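Mgp-operon protein 3 (Mycoplasma pneumoniae M129, PDB 6TM0) is a surface adhesin of the bacterial membrane that probably takes part in attachment to host cells through sialylated oligosaccharides. Local coordinates at residues Gln926-Gly931 / Thr944-Trp949. Residues are numbered along the deposited sequence; the frame is centred on the assembly and turned at random.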
ATOM      1  N   GLN A 926     -27.727  10.278  -4.206  1.00105.56           N
ATOM      2  CA  GLN A 926     -28.981   9.846  -4.803  1.00105.78           C
ATOM      3  C   GLN A 926     -28.857   8.900  -5.992  1.00108.09           C
ATOM      4  O   GLN A 926     -29.508   7.849  -5.981  1.00108.10           O
ATOM      5  CB  GLN A 926     -29.837  11.068  -5.188  1.00107.62           C
ATOM      6  CG  GLN A 926     -30.289  11.923  -3.991  1.00130.11           C
ATOM      7  CD  GLN A 926     -30.293  13.397  -4.306  1.00150.63           C
ATOM      8  OE1 GLN A 926     -31.348  13.998  -4.544  1.00142.19           O
ATOM      9  NE2 GLN A 926     -29.115  14.023  -4.317  1.00145.19           N
ATOM     10  N   ASP A 927     -28.089   9.267  -7.030  1.00102.52           N
ATOM     11  CA  ASP A 927     -28.043   8.445  -8.245  1.00101.30           C
ATOM     12  C   ASP A 927     -26.735   7.712  -8.478  1.00100.64           C
ATOM     13  O   ASP A 927     -25.759   7.983  -7.786  1.00100.03           O
ATOM     14  CB  ASP A 927     -28.400   9.294  -9.468  1.00103.68           C
ATOM     15  CG  ASP A 927     -29.710  10.066  -9.370  1.00118.30           C
ATOM     16  OD1 ASP A 927     -30.723   9.468  -8.951  1.00120.84           O
ATOM     17  OD2 ASP A 927     -29.723  11.267  -9.734  1.00122.96           O
ATOM     18  N   ASP A 928     -26.725   6.767  -9.446  1.00 93.97           N
ATOM     19  CA  ASP A 928     -25.520   6.007  -9.803  1.00 92.24           C
ATOM     20  C   ASP A 928     -24.768   6.750 -10.889  1.00 91.05           C
ATOM     21  O   ASP A 928     -25.259   6.904 -12.003  1.00 91.66           O
ATOM     22  CB  ASP A 928     -25.826   4.573 -10.275  1.00 94.41           C
ATOM     23  CG  ASP A 928     -26.628   3.736  -9.314  1.00109.99           C
ATOM     24  OD1 ASP A 928     -26.110   3.437  -8.209  1.00109.47           O
ATOM     25  OD2 ASP A 928     -27.776   3.367  -9.666  1.00121.35           O
ATOM     26  N   LEU A 929     -23.588   7.228 -10.551  1.00 82.24           N
ATOM     27  CA  LEU A 929     -22.724   7.964 -11.443  1.00 78.94           C
ATOM     28  C   LEU A 929     -22.298   7.121 -12.641  1.00 80.01           C
ATOM     29  O   LEU A 929     -22.051   5.925 -12.491  1.00 79.27           O
ATOM     30  CB  LEU A 929     -21.485   8.392 -10.631  1.00 77.60           C
ATOM     31  CG  LEU A 929     -20.362   9.144 -11.330  1.00 80.18           C
ATOM     32  CD1 LEU A 929     -20.768  10.555 -11.705  1.00 78.91           C
ATOM     33  CD2 LEU A 929     -19.193   9.220 -10.444  1.00 82.89           C
ATOM     34  N   THR A 930     -22.238   7.756 -13.828  1.00 74.17           N
ATOM     35  CA  THR A 930     -21.646   7.183 -15.029  1.00 72.76           C
ATOM     36  C   THR A 930     -20.254   7.847 -15.124  1.00 72.83           C
ATOM     37  O   THR A 930     -19.239   7.147 -15.213  1.00 71.88           O
ATOM     38  CB  THR A 930     -22.489   7.426 -16.268  1.00 82.03           C
ATOM     39  OG1 THR A 930     -23.799   6.913 -16.050  1.00 86.72           O
ATOM     40  CG2 THR A 930     -21.881   6.793 -17.507  1.00 78.39           C
ATOM     41  N   GLY A 931     -20.235   9.182 -15.041  1.00 66.64           N
ATOM     42  CA  GLY A 931     -19.011   9.970 -15.074  1.00 65.28           C
ATOM     43  C   GLY A 931     -19.202  11.470 -15.126  1.00 66.37           C
ATOM     44  O   GLY A 931     -20.323  11.970 -15.192  1.00 63.05           O
ATOM     45  N   THR A 944     -25.191  10.566 -15.129  1.00 85.01           N
ATOM     46  CA  THR A 944     -25.703   9.596 -14.169  1.00 86.37           C
ATOM     47  C   THR A 944     -26.623   8.576 -14.836  1.00 95.90           C
ATOM     48  O   THR A 944     -27.334   8.918 -15.775  1.00 94.73           O
ATOM     49  CB  THR A 944     -26.370  10.395 -13.016  1.00 88.45           C
ATOM     50  OG1 THR A 944     -25.649  10.207 -11.794  1.00 91.30           O
ATOM     51  CG2 THR A 944     -27.837  10.093 -12.828  1.00 80.18           C
ATOM     52  N   LYS A 945     -26.604   7.327 -14.352  1.00 98.67           N
ATOM     53  CA  LYS A 945     -27.486   6.287 -14.864  1.00101.60           C
ATOM     54  C   LYS A 945     -28.770   6.241 -14.017  1.00114.81           C
ATOM     55  O   LYS A 945     -29.581   7.163 -14.142  1.00113.95           O
ATOM     56  CB  LYS A 945     -26.791   4.911 -15.064  1.00103.02           C
ATOM     57  CG  LYS A 945     -25.908   4.383 -13.938  1.00105.94           C
ATOM     58  CD  LYS A 945     -24.708   3.588 -14.481  1.00107.22           C
ATOM     59  CE  LYS A 945     -24.057   2.686 -13.456  1.00107.40           C
ATOM     60  NZ  LYS A 945     -23.378   3.452 -12.374  1.00116.33           N
ATOM     61  N   ASP A 946     -28.930   5.216 -13.132  1.00118.71           N
ATOM     62  CA  ASP A 946     -30.080   4.931 -12.248  1.00121.38           C
ATOM     63  C   ASP A 946     -31.385   4.654 -13.038  1.00129.43           C
ATOM     64  O   ASP A 946     -32.009   3.607 -12.827  1.00129.20           O
ATOM     65  CB  ASP A 946     -30.278   6.012 -11.157  1.00123.91           C
ATOM     66  CG  ASP A 946     -30.475   5.450  -9.755  1.00137.36           C
ATOM     67  OD1 ASP A 946     -31.572   4.908  -9.477  1.00138.53           O
ATOM     68  OD2 ASP A 946     -29.540   5.566  -8.932  1.00142.41           O
ATOM     69  N   GLN A 947     -31.772   5.574 -13.958  1.00128.74           N
ATOM     70  CA  GLN A 947     -32.967   5.497 -14.806  1.00129.60           C
ATOM     71  C   GLN A 947     -32.786   4.573 -16.028  1.00134.85           C
ATOM     72  O   GLN A 947     -31.655   4.322 -16.470  1.00133.53           O
ATOM     73  CB  GLN A 947     -33.439   6.920 -15.218  1.00130.99           C
ATOM     74  CG  GLN A 947     -33.089   7.391 -16.651  1.00142.46           C
ATOM     75  CD  GLN A 947     -31.671   7.864 -16.842  1.00156.00           C
ATOM     76  OE1 GLN A 947     -31.416   9.048 -17.063  1.00150.39           O
ATOM     77  NE2 GLN A 947     -30.716   6.956 -16.787  1.00146.78           N
ATOM     78  N   THR A 948     -33.919   4.106 -16.586  1.00133.06           N
ATOM     79  CA  THR A 948     -33.967   3.251 -17.767  1.00133.59           C
ATOM     80  C   THR A 948     -33.472   4.023 -19.000  1.00138.04           C
ATOM     81  O   THR A 948     -34.019   5.082 -19.321  1.00137.85           O
ATOM     82  CB  THR A 948     -35.366   2.620 -17.934  1.00144.12           C
ATOM     83  OG1 THR A 948     -36.365   3.647 -17.935  1.00144.54           O
ATOM     84  CG2 THR A 948     -35.675   1.580 -16.852  1.00142.90           C
ATOM     85  N   TRP A 949     -32.385   3.508 -19.627  1.00134.74           N
ATOM     86  CA  TRP A 949     -31.630   3.969 -20.811  1.00134.53           C
ATOM     87  C   TRP A 949     -30.181   4.370 -20.471  1.00135.32           C
ATOM     88  O   TRP A 949     -29.299   4.108 -21.294  1.00135.15           O
ATOM     89  CB  TRP A 949     -32.338   5.064 -21.644  1.00134.02           C
ATOM     90  CG  TRP A 949     -31.787   6.456 -21.492  1.00135.53           C
ATOM     91  CD1 TRP A 949     -32.270   7.444 -20.684  1.00138.52           C
ATOM     92  CD2 TRP A 949     -30.663   7.020 -22.193  1.00135.64           C
ATOM     93  NE1 TRP A 949     -31.523   8.590 -20.840  1.00138.27           N
ATOM     94  CE2 TRP A 949     -30.524   8.356 -21.756  1.00139.85           C
ATOM     95  CE3 TRP A 949     -29.761   6.526 -23.160  1.00136.88           C
ATOM     96  CZ2 TRP A 949     -29.527   9.211 -22.261  1.00139.10           C
ATOM     97  CZ3 TRP A 949     -28.757   7.360 -23.631  1.00138.30           C
ATOM     98  CH2 TRP A 949     -28.646   8.686 -23.185  1.00138.93           C
TER
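D928 and K945 illustrate how a backbone carbonyl can tie a strand's entrance to its neighbour's exit. D928 O accepts the amide of K945, with K945 N at 2.7 Å almost on the extension of the C=O bond (174°). T944 adds a weak second hydrogen bond, from OG1 to D928 O at 3.3 Å. The K945 side chain then doubles back across 928-929: CG sits between its own backbone N and carbonyl carbon (chi1 47°), and bends at chi2 and chi4 carry the amine past CB of D928. There K945 NZ donates to L929 O over 2.8 Å, approaching from above the carbonyl plane rather than on a lone pair. On the flank, CG2 of T944 rests against CB of D927 at 3.5 Å, the two side chains crossing nearly at right angles.

D946 OD2 takes a weak, bent hydrogen bond from D928 N (3.1 Å), while its carboxylate lies beside that of D928 and almost parallel to it, the planes 7° apart. D946 OD2 is also 4.1 Å from D927 OD1. D928 OD1 forms a salt bridge with K886, whose loop D946 also touches; D927 has a long, weak ion pair with K952.

In the strands themselves, L929 and T944 form an antiparallel non-hydrogen-bonded pair with diverging side chains, their CA atoms 4.4 Å apart. T930 and G931 lie opposite the single I943, a classic beta bulge in the pairing of an outermost strand with the next of a four-stranded antiparallel meander.

K945 thus directs its ammonium to a main-chain oxygen, its NZ standing 5.0 Å from D928 OD1. Crowding of three aspartates could raise the proton affinity of D946, an effect that K886, and weakly K952, should offset.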